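Local coordinates for protein transcriptional regulator (LacI family) (PDB 3G85) that probably regulates transcription as a LacI-family factor that binds DNA control regions, here crystallised as its periplasmic-binding-protein-like part, at residues L100-D110 with E265-G274; S68-I77 with T91-R99. All blocks are in the same frame, centred on the assembly; numbering follows the deposited sequence.

Both contacts belong to the six-stranded parallel sheet of the N-terminal half of this periplasmic-binding-protein-like fold, and their centres lie about 12 Å apart on the same side of the chain's centre. Interaction 2 closes first along the chain, joining strands 71-74 and 94-97, which helix 79-87 connects in sequence. Interaction 1 follows: strand 105-109, next in sequence and next in the sheet, takes strand 269-272, about 160 residues further on, as the outermost strand. Backbone bonds from strand 105-109 to Leu96 and Asn98 join the two contacts directly, and helix 245-260 touches side chains from both. The late strand thus returns the chain to the sheet built by its beginning.

Interaction 1 of 2, residues L100-D110 with E265-G274; sequences LSNKYSSVNVD and ENPTSILFDG
Phe272 and Val107 meet on one face of a parallel strand pair, 105-109 beside 269-272, whose axes run 21° apart. The Phe272 side chain leaves its strand with CB 3.6 Å from Asn108 O, the carbonyl that also accepts Phe272 N in a nearly straight bond of 2.8 Å. With CG anti to the carbonyl carbon (chi1 -80°), CD2 still passes near that oxygen, which sits at the ring edge, and Phe272 CE2 reaches Val107 CG1 at 3.6 Å, the methyl approaching obliquely. The same face carries Val109, whose CG2 rests 3.5 Å from Gly274 N. On the other face Leu271 CD1 covers the Val109-Asp110 peptide, 3.5 Å from Val109 C.

Toward the amino-terminal end of the pair, Ser105 OG does double duty: it accepts from Thr268 N at 175° and donates to Asn266 OD1 at 2.5 Å, a doubtfully short length, next to the cis peptide that precedes Pro267. One water ties Ser101 O and Tyr104 O to the hydroxyls of Ser106 and Ser269, two of these bonds donated by the water and two accepted. Ser101 OG accepts from the backbone N of Lys103 and of Tyr104, an ST turn and ST motif.

Strand 269-272 is the sheet's outermost strand within this chain; strand 94-97 flanks 105-109 on its other side, and helix 245-260 packs over Val107 and Phe272.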
ATOM      1  N   LEU A 100      -1.699 -11.304  -6.358  1.00 33.92           N
ATOM      2  CA  LEU A 100      -2.275 -12.609  -6.555  1.00 35.12           C
ATOM      3  C   LEU A 100      -1.417 -13.472  -7.512  1.00 34.52           C
ATOM      4  O   LEU A 100      -0.781 -12.972  -8.429  1.00 34.15           O
ATOM      5  CB  LEU A 100      -3.759 -12.547  -6.937  1.00 35.90           C
ATOM      6  CG  LEU A 100      -4.518 -13.891  -6.790  1.00 37.71           C
ATOM      7  CD1 LEU A 100      -4.243 -14.632  -5.443  1.00 34.69           C
ATOM      8  CD2 LEU A 100      -6.029 -13.737  -7.057  1.00 36.14           C
ATOM      9  N   SER A 101      -1.356 -14.761  -7.221  1.00 33.58           N
ATOM     10  CA  SER A 101      -0.573 -15.687  -7.998  1.00 33.03           C
ATOM     11  C   SER A 101      -1.281 -17.039  -7.995  1.00 33.58           C
ATOM     12  O   SER A 101      -1.901 -17.418  -7.006  1.00 33.49           O
ATOM     13  CB  SER A 101       0.815 -15.823  -7.405  1.00 32.83           C
ATOM     14  OG  SER A 101       1.602 -16.768  -8.140  1.00 29.83           O
ATOM     15  N   ASN A 102      -1.215 -17.766  -9.105  1.00 33.40           N
ATOM     16  CA  ASN A 102      -1.755 -19.112  -9.054  1.00 33.32           C
ATOM     17  C   ASN A 102      -0.581 -20.073  -8.889  1.00 31.97           C
ATOM     18  O   ASN A 102      -0.737 -21.272  -9.019  1.00 32.46           O
ATOM     19  CB  ASN A 102      -2.650 -19.391 -10.280  1.00 34.93           C
ATOM     20  CG  ASN A 102      -1.911 -19.251 -11.588  1.00 38.76           C
ATOM     21  OD1 ASN A 102      -0.676 -19.191 -11.626  1.00 42.25           O
ATOM     22  ND2 ASN A 102      -2.667 -19.228 -12.690  1.00 43.28           N
ATOM     23  N   LYS A 103       0.611 -19.538  -8.592  1.00 29.58           N
ATOM     24  CA  LYS A 103       1.779 -20.401  -8.351  1.00 28.34           C
ATOM     25  C   LYS A 103       2.337 -20.266  -6.918  1.00 27.73           C
ATOM     26  O   LYS A 103       2.668 -21.256  -6.252  1.00 27.04           O
ATOM     27  CB  LYS A 103       2.888 -20.114  -9.374  1.00 28.48           C
ATOM     28  CG  LYS A 103       4.155 -20.951  -9.160  1.00 27.87           C
ATOM     29  CD  LYS A 103       5.176 -20.684 -10.245  1.00 31.69           C
ATOM     30  CE  LYS A 103       6.397 -21.573 -10.037  1.00 36.67           C
ATOM     31  NZ  LYS A 103       7.431 -21.337 -11.086  1.00 42.17           N
ATOM     32  N   TYR A 104       2.512 -19.016  -6.497  1.00 25.97           N
ATOM     33  CA  TYR A 104       3.047 -18.686  -5.198  1.00 24.73           C
ATOM     34  C   TYR A 104       1.939 -18.295  -4.242  1.00 23.57           C
ATOM     35  O   TYR A 104       0.938 -17.697  -4.645  1.00 24.31           O
ATOM     36  CB  TYR A 104       4.052 -17.511  -5.335  1.00 25.76           C
ATOM     37  CG  TYR A 104       5.283 -17.879  -6.130  1.00 24.65           C
ATOM     38  CD1 TYR A 104       6.328 -18.576  -5.538  1.00 28.11           C
ATOM     39  CD2 TYR A 104       5.384 -17.556  -7.493  1.00 25.98           C
ATOM     40  CE1 TYR A 104       7.470 -18.924  -6.275  1.00 25.59           C
ATOM     41  CE2 TYR A 104       6.502 -17.919  -8.244  1.00 28.52           C
ATOM     42  CZ  TYR A 104       7.541 -18.598  -7.616  1.00 25.36           C
ATOM     43  OH  TYR A 104       8.675 -18.978  -8.308  1.00 31.24           O
ATOM     44  N   SER A 105       2.135 -18.623  -2.964  1.00 23.27           N
ATOM     45  CA  SER A 105       1.279 -18.134  -1.880  1.00 21.90           C
ATOM     46  C   SER A 105       1.462 -16.610  -1.713  1.00 21.99           C
ATOM     47  O   SER A 105       2.517 -16.006  -2.095  1.00 20.44           O
ATOM     48  CB  SER A 105       1.574 -18.898  -0.579  1.00 22.34           C
ATOM     49  OG  SER A 105       1.327 -20.319  -0.732  1.00 21.97           O
ATOM     50  N   SER A 106       0.437 -15.969  -1.182  1.00 20.88           N
ATOM     51  CA  SER A 106       0.429 -14.522  -1.119  1.00 21.23           C
ATOM     52  C   SER A 106      -0.400 -14.029   0.051  1.00 20.93           C
ATOM     53  O   SER A 106      -1.324 -14.718   0.521  1.00 19.89           O
ATOM     54  CB  SER A 106      -0.083 -13.908  -2.440  1.00 22.06           C
ATOM     55  OG  SER A 106      -1.436 -14.294  -2.707  1.00 20.52           O
ATOM     56  N   VAL A 107      -0.047 -12.829   0.533  1.00 20.25           N
ATOM     57  CA  VAL A 107      -0.855 -12.106   1.507  1.00 20.44           C
ATOM     58  C   VAL A 107      -1.175 -10.742   0.855  1.00 20.45           C
ATOM     59  O   VAL A 107      -0.251  -9.966   0.540  1.00 20.21           O
ATOM     60  CB  VAL A 107      -0.090 -11.958   2.878  1.00 20.88           C
ATOM     61  CG1 VAL A 107      -0.841 -11.132   3.873  1.00 20.22           C
ATOM     62  CG2 VAL A 107       0.180 -13.337   3.523  1.00 20.69           C
ATOM     63  N   ASN A 108      -2.452 -10.483   0.622  1.00 19.16           N
ATOM     64  CA  ASN A 108      -2.892  -9.356  -0.210  1.00 20.51           C
ATOM     65  C   ASN A 108      -3.970  -8.572   0.486  1.00 19.77           C
ATOM     66  O   ASN A 108      -4.480  -8.995   1.522  1.00 20.78           O
ATOM     67  CB  ASN A 108      -3.458  -9.826  -1.559  1.00 20.61           C
ATOM     68  CG  ASN A 108      -2.559 -10.835  -2.288  1.00 25.63           C
ATOM     69  OD1 ASN A 108      -3.066 -11.781  -2.898  1.00 34.99           O
ATOM     70  ND2 ASN A 108      -1.269 -10.668  -2.221  1.00 23.37           N
ATOM     71  N   VAL A 109      -4.295  -7.400  -0.051  1.00 20.33           N
ATOM     72  CA  VAL A 109      -5.415  -6.645   0.488  1.00 20.35           C
ATOM     73  C   VAL A 109      -6.388  -6.454  -0.670  1.00 21.39           C
ATOM     74  O   VAL A 109      -5.997  -6.506  -1.837  1.00 21.86           O
ATOM     75  CB  VAL A 109      -4.942  -5.326   1.184  1.00 20.97           C
ATOM     76  CG1 VAL A 109      -4.378  -4.354   0.120  1.00 20.09           C
ATOM     77  CG2 VAL A 109      -6.074  -4.678   2.036  1.00 20.87           C
ATOM     78  N   ASP A 110      -7.675  -6.282  -0.391  1.00 21.34           N
ATOM     79  CA  ASP A 110      -8.609  -6.064  -1.523  1.00 22.24           C
ATOM     80  C   ASP A 110      -8.567  -4.622  -1.995  1.00 22.10           C
ATOM     81  O   ASP A 110      -9.275  -3.757  -1.484  1.00 21.35           O
ATOM     82  CB  ASP A 110     -10.041  -6.485  -1.209  1.00 23.87           C
ATOM     83  CG  ASP A 110     -10.893  -6.638  -2.508  1.00 27.31           C
ATOM     84  OD1 ASP A 110     -10.672  -5.899  -3.500  1.00 27.14           O
ATOM     85  OD2 ASP A 110     -11.787  -7.507  -2.543  1.00 31.66           O
ATOM     86  N   GLU A 265       0.011 -25.805   1.183  1.00 23.33           N
ATOM     87  CA  GLU A 265       0.571 -25.912  -0.123  1.00 24.42           C
ATOM     88  C   GLU A 265       0.379 -24.594  -0.891  1.00 23.74           C
ATOM     89  O   GLU A 265      -0.429 -23.711  -0.519  1.00 23.07           O
ATOM     90  CB  GLU A 265      -0.112 -27.119  -0.830  1.00 24.78           C
ATOM     91  CG  GLU A 265       0.309 -27.468  -2.206  1.00 29.40           C
ATOM     92  CD  GLU A 265       1.827 -27.651  -2.348  1.00 31.93           C
ATOM     93  OE1 GLU A 265       2.294 -28.799  -2.294  1.00 32.27           O
ATOM     94  OE2 GLU A 265       2.540 -26.642  -2.513  1.00 31.45           O
ATOM     95  N   ASN A 266       1.138 -24.433  -1.970  1.00 23.27           N
ATOM     96  CA  ASN A 266       1.049 -23.240  -2.793  1.00 23.44           C
ATOM     97  C   ASN A 266       0.109 -23.447  -3.956  1.00 24.22           C
ATOM     98  O   ASN A 266       0.132 -24.521  -4.559  1.00 25.14           O
ATOM     99  CB  ASN A 266       2.448 -22.898  -3.329  1.00 24.24           C
ATOM    100  CG  ASN A 266       3.425 -22.637  -2.232  1.00 23.98           C
ATOM    101  OD1 ASN A 266       3.252 -21.722  -1.406  1.00 23.74           O
ATOM    102  ND2 ASN A 266       4.468 -23.436  -2.193  1.00 25.47           N
ATOM    103  N   PRO A 267      -0.724 -22.436  -4.302  1.00 23.53           N
ATOM    104  CA  PRO A 267      -0.904 -21.118  -3.667  1.00 24.64           C
ATOM    105  C   PRO A 267      -1.969 -21.093  -2.564  1.00 24.32           C
ATOM    106  O   PRO A 267      -3.104 -21.521  -2.770  1.00 25.25           O
ATOM    107  CB  PRO A 267      -1.348 -20.240  -4.835  1.00 23.73           C
ATOM    108  CG  PRO A 267      -2.194 -21.180  -5.698  1.00 25.01           C
ATOM    109  CD  PRO A 267      -1.582 -22.572  -5.499  1.00 24.15           C
ATOM    110  N   THR A 268      -1.573 -20.624  -1.393  1.00 22.95           N
ATOM    111  CA  THR A 268      -2.491 -20.209  -0.358  1.00 22.62           C
ATOM    112  C   THR A 268      -2.542 -18.670  -0.405  1.00 22.24           C
ATOM    113  O   THR A 268      -1.503 -18.005  -0.452  1.00 20.88           O
ATOM    114  CB  THR A 268      -2.017 -20.752   1.005  1.00 23.05           C
ATOM    115  OG1 THR A 268      -2.268 -22.176   1.045  1.00 20.83           O
ATOM    116  CG2 THR A 268      -2.745 -20.055   2.166  1.00 21.47           C
ATOM    117  N   SER A 269      -3.745 -18.109  -0.420  1.00 21.10           N
ATOM    118  CA  SER A 269      -3.920 -16.693  -0.707  1.00 22.40           C
ATOM    119  C   SER A 269      -4.805 -16.122   0.389  1.00 22.15           C
ATOM    120  O   SER A 269      -5.989 -16.453   0.464  1.00 21.85           O
ATOM    121  CB  SER A 269      -4.566 -16.494  -2.091  1.00 23.68           C
ATOM    122  OG  SER A 269      -3.833 -17.245  -3.061  1.00 27.33           O
ATOM    123  N   ILE A 270      -4.201 -15.316   1.259  1.00 20.66           N
ATOM    124  CA  ILE A 270      -4.932 -14.609   2.306  1.00 20.85           C
ATOM    125  C   ILE A 270      -5.270 -13.212   1.811  1.00 21.15           C
ATOM    126  O   ILE A 270      -4.381 -12.454   1.370  1.00 22.07           O
ATOM    127  CB  ILE A 270      -4.121 -14.474   3.614  1.00 20.39           C
ATOM    128  CG1 ILE A 270      -3.502 -15.820   4.024  1.00 21.79           C
ATOM    129  CG2 ILE A 270      -5.008 -13.912   4.734  1.00 19.94           C
ATOM    130  CD1 ILE A 270      -4.482 -17.016   3.955  1.00 21.07           C
ATOM    131  N   LEU A 271      -6.545 -12.867   1.907  1.00 20.19           N
ATOM    132  CA  LEU A 271      -7.008 -11.594   1.462  1.00 19.94           C
ATOM    133  C   LEU A 271      -7.505 -10.750   2.647  1.00 21.13           C
ATOM    134  O   LEU A 271      -8.489 -11.106   3.274  1.00 21.08           O
ATOM    135  CB  LEU A 271      -8.120 -11.785   0.418  1.00 20.63           C
ATOM    136  CG  LEU A 271      -8.542 -10.524  -0.333  1.00 18.93           C
ATOM    137  CD1 LEU A 271      -7.382  -9.825  -1.146  1.00 22.52           C
ATOM    138  CD2 LEU A 271      -9.750 -10.812  -1.259  1.00 21.04           C
ATOM    139  N   PHE A 272      -6.807  -9.651   2.941  1.00 19.91           N
ATOM    140  CA  PHE A 272      -7.196  -8.763   4.030  1.00 21.16           C
ATOM    141  C   PHE A 272      -8.195  -7.744   3.584  1.00 21.43           C
ATOM    142  O   PHE A 272      -8.247  -7.365   2.385  1.00 22.63           O
ATOM    143  CB  PHE A 272      -5.991  -8.002   4.616  1.00 20.19           C
ATOM    144  CG  PHE A 272      -5.185  -8.813   5.581  1.00 22.54           C
ATOM    145  CD1 PHE A 272      -5.207  -8.506   6.940  1.00 24.99           C
ATOM    146  CD2 PHE A 272      -4.448  -9.924   5.133  1.00 21.54           C
ATOM    147  CE1 PHE A 272      -4.467  -9.263   7.841  1.00 25.63           C
ATOM    148  CE2 PHE A 272      -3.707 -10.686   6.016  1.00 21.90           C
ATOM    149  CZ  PHE A 272      -3.725 -10.366   7.367  1.00 23.61           C
ATOM    150  N   ASP A 273      -8.960  -7.256   4.553  1.00 21.75           N
ATOM    151  CA  ASP A 273      -9.824  -6.111   4.318  1.00 23.16           C
ATOM    152  C   ASP A 273      -9.003  -4.869   4.694  1.00 23.47           C
ATOM    153  O   ASP A 273      -8.434  -4.841   5.786  1.00 25.42           O
ATOM    154  CB  ASP A 273     -11.050  -6.169   5.234  1.00 24.20           C
ATOM    155  CG  ASP A 273     -11.892  -4.867   5.167  1.00 28.19           C
ATOM    156  OD1 ASP A 273     -12.557  -4.650   4.146  1.00 30.78           O
ATOM    157  OD2 ASP A 273     -11.854  -4.038   6.116  1.00 33.89           O
ATOM    158  N   GLY A 274      -8.923  -3.851   3.833  1.00 22.20           N
ATOM    159  CA  GLY A 274      -8.226  -2.603   4.246  1.00 22.47           C
ATOM    160  C   GLY A 274      -9.242  -1.686   4.915  1.00 22.13           C
ATOM    161  O   GLY A 274     -10.175  -1.263   4.248  1.00 22.95           O
TER
HETATM  162  O   HOH W   1      -1.445 -16.525  -4.198  1.00 26.26           O
HETATM  163  O   HOH W   2       4.824 -19.716  -2.400  1.00 25.85           O
HETATM  164  O   HOH W   3     -10.261  -3.971   1.296  1.00 28.68           O

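Interaction 2 of 2, residues S68-I77 with T91-R99; sequences SFDAAIIANI and TLPIILFNR
Strands 71-74 and 94-97 run side by side, 4.7 Å apart at closest approach and with directions 13° from parallel, bonded from Ala72 N to Pro93 O, Ile95 N to Ala72 O, Ile74 N to Ile95 O and Phe97 N to Ile74 O. They are the two strands of a beta-alpha-beta unit whose helix, 79-87, packs against Ile94, Leu96 and Ile77. On that face Ile74 CG1 lies between two partners, Ile94 CG2 at 3.8 Å, reached obliquely, and Leu96 CD2 at 3.9 Å, from a side chain running beside it in the same direction. Ile73 and Ile95 occupy the opposite face, under helix 245-260.

Before the strands, Leu92 turns its CD1 to the Phe69 carbonyl, 3.4 Å from Phe69 O, and also touches Ala72 CB. Past the strands, one water bridges Ile74 O, Phe97 O and Ile77 N, and lies over the guanidinium face of Arg99.

That guanidinium closes the carboxyl-terminal end of the pair. Ile77 CG2 packs on Arg99 NE at 3.4 Å, and the arginine chain, bent at chi2 (-83°), brings NH2 to two acceptors. One is Ile77 O, at a doubtfully short 2.5 Å. The other is Asn76 OD1, 2.6 Å from Arg99 NH2; the amide, which also bonds Asp21 and Asn139, is turned 75° to the guanidinium. Asn76 OD1 lies in the guanidinium plane, while NH2 approaches from above the Asn76 carbonyl plane and not on a lone pair.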
ATOM      1  N   SER A  68      20.420 -20.286  -0.408  1.00 48.52           N
ATOM      2  CA  SER A  68      19.052 -19.838  -0.104  1.00 45.13           C
ATOM      3  C   SER A  68      18.756 -19.676   1.380  1.00 42.40           C
ATOM      4  O   SER A  68      19.236 -20.440   2.219  1.00 42.02           O
ATOM      5  CB  SER A  68      17.992 -20.735  -0.763  1.00 45.53           C
ATOM      6  OG  SER A  68      17.652 -21.821   0.080  1.00 47.24           O
ATOM      7  N   PHE A  69      17.959 -18.655   1.687  1.00 38.45           N
ATOM      8  CA  PHE A  69      17.333 -18.527   2.987  1.00 34.87           C
ATOM      9  C   PHE A  69      16.334 -19.678   3.164  1.00 32.84           C
ATOM     10  O   PHE A  69      16.102 -20.430   2.237  1.00 32.39           O
ATOM     11  CB  PHE A  69      16.623 -17.190   3.051  1.00 33.57           C
ATOM     12  CG  PHE A  69      17.553 -16.034   3.214  1.00 31.70           C
ATOM     13  CD1 PHE A  69      18.160 -15.789   4.438  1.00 31.99           C
ATOM     14  CD2 PHE A  69      17.832 -15.193   2.145  1.00 31.82           C
ATOM     15  CE1 PHE A  69      19.012 -14.697   4.616  1.00 31.89           C
ATOM     16  CE2 PHE A  69      18.705 -14.082   2.306  1.00 29.25           C
ATOM     17  CZ  PHE A  69      19.290 -13.849   3.529  1.00 31.30           C
ATOM     18  N   ASP A  70      15.757 -19.809   4.344  1.00 31.55           N
ATOM     19  CA  ASP A  70      14.743 -20.841   4.579  1.00 30.35           C
ATOM     20  C   ASP A  70      13.385 -20.486   3.970  1.00 28.99           C
ATOM     21  O   ASP A  70      12.573 -21.378   3.704  1.00 28.15           O
ATOM     22  CB  ASP A  70      14.607 -21.119   6.058  1.00 30.03           C
ATOM     23  CG  ASP A  70      15.889 -21.680   6.638  1.00 34.51           C
ATOM     24  OD1 ASP A  70      16.158 -22.881   6.399  1.00 35.32           O
ATOM     25  OD2 ASP A  70      16.640 -20.905   7.270  1.00 34.14           O
ATOM     26  N   ALA A  71      13.151 -19.182   3.776  1.00 27.35           N
ATOM     27  CA  ALA A  71      11.925 -18.673   3.162  1.00 25.70           C
ATOM     28  C   ALA A  71      12.146 -17.211   2.805  1.00 25.60           C
ATOM     29  O   ALA A  71      13.058 -16.550   3.341  1.00 25.26           O
ATOM     30  CB  ALA A  71      10.752 -18.804   4.135  1.00 24.81           C
ATOM     31  N   ALA A  72      11.319 -16.690   1.905  1.00 24.83           N
ATOM     32  CA  ALA A  72      11.414 -15.270   1.559  1.00 24.24           C
ATOM     33  C   ALA A  72      10.033 -14.687   1.405  1.00 23.63           C
ATOM     34  O   ALA A  72       9.109 -15.384   0.985  1.00 22.19           O
ATOM     35  CB  ALA A  72      12.182 -15.086   0.268  1.00 23.90           C
ATOM     36  N   ILE A  73       9.922 -13.396   1.697  1.00 22.52           N
ATOM     37  CA  ILE A  73       8.705 -12.623   1.445  1.00 21.65           C
ATOM     38  C   ILE A  73       9.173 -11.501   0.532  1.00 21.72           C
ATOM     39  O   ILE A  73      10.162 -10.819   0.868  1.00 22.22           O
ATOM     40  CB  ILE A  73       8.187 -11.951   2.739  1.00 20.84           C
ATOM     41  CG1 ILE A  73       7.893 -12.992   3.839  1.00 21.43           C
ATOM     42  CG2 ILE A  73       6.947 -11.141   2.421  1.00 20.77           C
ATOM     43  CD1 ILE A  73       7.854 -12.422   5.270  1.00 22.49           C
ATOM     44  N   ILE A  74       8.484 -11.284  -0.590  1.00 21.13           N
ATOM     45  CA  ILE A  74       8.855 -10.189  -1.491  1.00 20.23           C
ATOM     46  C   ILE A  74       7.870  -9.076  -1.316  1.00 20.29           C
ATOM     47  O   ILE A  74       6.698  -9.258  -1.634  1.00 19.92           O
ATOM     48  CB  ILE A  74       8.813 -10.585  -2.956  1.00 20.53           C
ATOM     49  CG1 ILE A  74       9.370 -11.994  -3.193  1.00 21.07           C
ATOM     50  CG2 ILE A  74       9.501  -9.473  -3.786  1.00 19.01           C
ATOM     51  CD1 ILE A  74      10.772 -12.297  -2.655  1.00 24.59           C
ATOM     52  N   ALA A  75       8.342  -7.939  -0.801  1.00 19.65           N
ATOM     53  CA  ALA A  75       7.458  -6.815  -0.455  1.00 21.43           C
ATOM     54  C   ALA A  75       6.720  -6.191  -1.652  1.00 22.83           C
ATOM     55  O   ALA A  75       5.532  -5.858  -1.540  1.00 21.84           O
ATOM     56  CB  ALA A  75       8.236  -5.757   0.318  1.00 21.13           C
ATOM     57  N   ASN A  76       7.422  -6.019  -2.783  1.00 22.49           N
ATOM     58  CA  ASN A  76       6.815  -5.414  -3.969  1.00 24.29           C
ATOM     59  C   ASN A  76       7.477  -5.930  -5.232  1.00 24.22           C
ATOM     60  O   ASN A  76       8.369  -5.262  -5.783  1.00 23.35           O
ATOM     61  CB  ASN A  76       6.896  -3.852  -3.906  1.00 24.78           C
ATOM     62  CG  ASN A  76       6.305  -3.184  -5.158  1.00 29.79           C
ATOM     63  OD1 ASN A  76       5.220  -3.565  -5.619  1.00 33.53           O
ATOM     64  ND2 ASN A  76       7.027  -2.203  -5.721  1.00 29.04           N
ATOM     65  N   ILE A  77       7.093  -7.133  -5.674  1.00 23.49           N
ATOM     66  CA  ILE A  77       7.779  -7.742  -6.803  1.00 24.45           C
ATOM     67  C   ILE A  77       7.414  -6.988  -8.099  1.00 25.53           C
ATOM     68  O   ILE A  77       6.261  -6.586  -8.273  1.00 25.26           O
ATOM     69  CB  ILE A  77       7.479  -9.262  -6.893  1.00 22.75           C
ATOM     70  CG1 ILE A  77       8.484  -9.941  -7.844  1.00 25.04           C
ATOM     71  CG2 ILE A  77       5.964  -9.521  -7.229  1.00 22.90           C
ATOM     72  CD1 ILE A  77       8.689 -11.413  -7.581  1.00 25.11           C
ATOM     73  N   THR A  91      13.969 -23.317  -4.454  1.00 42.09           N
ATOM     74  CA  THR A  91      14.217 -24.299  -3.388  1.00 41.36           C
ATOM     75  C   THR A  91      13.713 -23.878  -1.990  1.00 39.70           C
ATOM     76  O   THR A  91      14.033 -24.544  -0.980  1.00 40.20           O
ATOM     77  CB  THR A  91      15.745 -24.632  -3.297  1.00 41.97           C
ATOM     78  OG1 THR A  91      16.479 -23.482  -2.823  1.00 43.41           O
ATOM     79  CG2 THR A  91      16.309 -25.095  -4.679  1.00 41.53           C
ATOM     80  N   LEU A  92      12.938 -22.791  -1.937  1.00 36.88           N
ATOM     81  CA  LEU A  92      12.470 -22.215  -0.676  1.00 34.06           C
ATOM     82  C   LEU A  92      11.058 -21.628  -0.864  1.00 32.48           C
ATOM     83  O   LEU A  92      10.712 -21.159  -1.957  1.00 32.30           O
ATOM     84  CB  LEU A  92      13.444 -21.137  -0.159  1.00 34.10           C
ATOM     85  CG  LEU A  92      13.337 -19.719  -0.729  1.00 33.98           C
ATOM     86  CD1 LEU A  92      14.145 -18.710   0.088  1.00 36.03           C
ATOM     87  CD2 LEU A  92      13.748 -19.660  -2.200  1.00 32.93           C
ATOM     88  N   PRO A  93      10.239 -21.659   0.187  1.00 30.74           N
ATOM     89  CA  PRO A  93       8.915 -21.048   0.076  1.00 29.96           C
ATOM     90  C   PRO A  93       9.053 -19.534  -0.097  1.00 29.32           C
ATOM     91  O   PRO A  93       9.862 -18.906   0.618  1.00 28.12           O
ATOM     92  CB  PRO A  93       8.284 -21.319   1.433  1.00 30.05           C
ATOM     93  CG  PRO A  93       9.110 -22.427   2.037  1.00 31.43           C
ATOM     94  CD  PRO A  93      10.475 -22.237   1.515  1.00 30.78           C
ATOM     95  N   ILE A  94       8.263 -18.978  -1.014  1.00 28.17           N
ATOM     96  CA  ILE A  94       8.238 -17.539  -1.287  1.00 27.47           C
ATOM     97  C   ILE A  94       6.818 -17.014  -1.168  1.00 26.62           C
ATOM     98  O   ILE A  94       5.900 -17.534  -1.796  1.00 25.98           O
ATOM     99  CB  ILE A  94       8.758 -17.190  -2.709  1.00 28.29           C
ATOM    100  CG1 ILE A  94      10.223 -17.656  -2.891  1.00 27.77           C
ATOM    101  CG2 ILE A  94       8.574 -15.680  -2.990  1.00 25.21           C
ATOM    102  CD1 ILE A  94      10.914 -17.212  -4.170  1.00 29.50           C
ATOM    103  N   ILE A  95       6.646 -15.979  -0.356  1.00 23.96           N
ATOM    104  CA  ILE A  95       5.354 -15.306  -0.218  1.00 23.68           C
ATOM    105  C   ILE A  95       5.406 -13.965  -0.967  1.00 22.98           C
ATOM    106  O   ILE A  95       6.293 -13.146  -0.717  1.00 23.01           O
ATOM    107  CB  ILE A  95       5.051 -15.048   1.244  1.00 23.32           C
ATOM    108  CG1 ILE A  95       5.188 -16.358   2.019  1.00 26.35           C
ATOM    109  CG2 ILE A  95       3.622 -14.511   1.433  1.00 23.01           C
ATOM    110  CD1 ILE A  95       4.904 -16.193   3.405  1.00 31.60           C
ATOM    111  N   LEU A  96       4.462 -13.743  -1.866  1.00 22.05           N
ATOM    112  CA  LEU A  96       4.338 -12.465  -2.527  1.00 22.16           C
ATOM    113  C   LEU A  96       3.425 -11.579  -1.695  1.00 21.85           C
ATOM    114  O   LEU A  96       2.366 -12.017  -1.257  1.00 21.12           O
ATOM    115  CB  LEU A  96       3.742 -12.632  -3.925  1.00 22.79           C
ATOM    116  CG  LEU A  96       4.552 -13.569  -4.830  1.00 20.49           C
ATOM    117  CD1 LEU A  96       3.885 -13.588  -6.254  1.00 22.06           C
ATOM    118  CD2 LEU A  96       5.986 -13.089  -4.888  1.00 23.81           C
ATOM    119  N   PHE A  97       3.825 -10.330  -1.497  1.00 22.25           N
ATOM    120  CA  PHE A  97       3.017  -9.388  -0.756  1.00 21.95           C
ATOM    121  C   PHE A  97       2.195  -8.552  -1.729  1.00 23.16           C
ATOM    122  O   PHE A  97       2.756  -7.855  -2.612  1.00 23.12           O
ATOM    123  CB  PHE A  97       3.944  -8.513   0.103  1.00 22.52           C
ATOM    124  CG  PHE A  97       3.241  -7.762   1.187  1.00 23.86           C
ATOM    125  CD1 PHE A  97       3.203  -8.271   2.472  1.00 26.04           C
ATOM    126  CD2 PHE A  97       2.659  -6.519   0.931  1.00 23.77           C
ATOM    127  CE1 PHE A  97       2.572  -7.570   3.508  1.00 24.32           C
ATOM    128  CE2 PHE A  97       2.010  -5.808   1.967  1.00 24.04           C
ATOM    129  CZ  PHE A  97       1.972  -6.359   3.254  1.00 23.62           C
ATOM    130  N   ASN A  98       0.873  -8.626  -1.584  1.00 23.67           N
ATOM    131  CA  ASN A  98      -0.097  -7.941  -2.427  1.00 25.46           C
ATOM    132  C   ASN A  98       0.041  -8.209  -3.931  1.00 27.06           C
ATOM    133  O   ASN A  98       0.057  -7.271  -4.741  1.00 28.32           O
ATOM    134  CB  ASN A  98      -0.067  -6.416  -2.155  1.00 25.37           C
ATOM    135  CG  ASN A  98      -1.431  -5.766  -2.313  1.00 26.59           C
ATOM    136  OD1 ASN A  98      -2.471  -6.434  -2.315  1.00 25.21           O
ATOM    137  ND2 ASN A  98      -1.430  -4.446  -2.445  1.00 23.76           N
ATOM    138  N   ARG A  99       0.170  -9.479  -4.296  1.00 28.40           N
ATOM    139  CA  ARG A  99       0.118  -9.908  -5.683  1.00 30.62           C
ATOM    140  C   ARG A  99      -0.572 -11.205  -5.673  1.00 31.80           C
ATOM    141  O   ARG A  99      -0.045 -12.151  -5.092  1.00 33.67           O
ATOM    142  CB  ARG A  99       1.502 -10.266  -6.209  1.00 31.08           C
ATOM    143  CG  ARG A  99       2.376  -9.206  -6.336  1.00 33.82           C
ATOM    144  CD  ARG A  99       2.172  -8.450  -7.651  1.00 38.16           C
ATOM    145  NE  ARG A  99       3.257  -7.477  -7.668  1.00 38.98           N
ATOM    146  CZ  ARG A  99       3.369  -6.468  -6.812  1.00 37.78           C
ATOM    147  NH1 ARG A  99       2.419  -6.250  -5.888  1.00 42.64           N
ATOM    148  NH2 ARG A  99       4.416  -5.666  -6.886  1.00 40.50           N
TER
HETATM  149  O   HOH W   4       5.106  -8.470  -4.044  1.00 22.24           O
HETATM  150  O   HOH W   5       4.000  -7.296 -10.237  1.00 45.06           O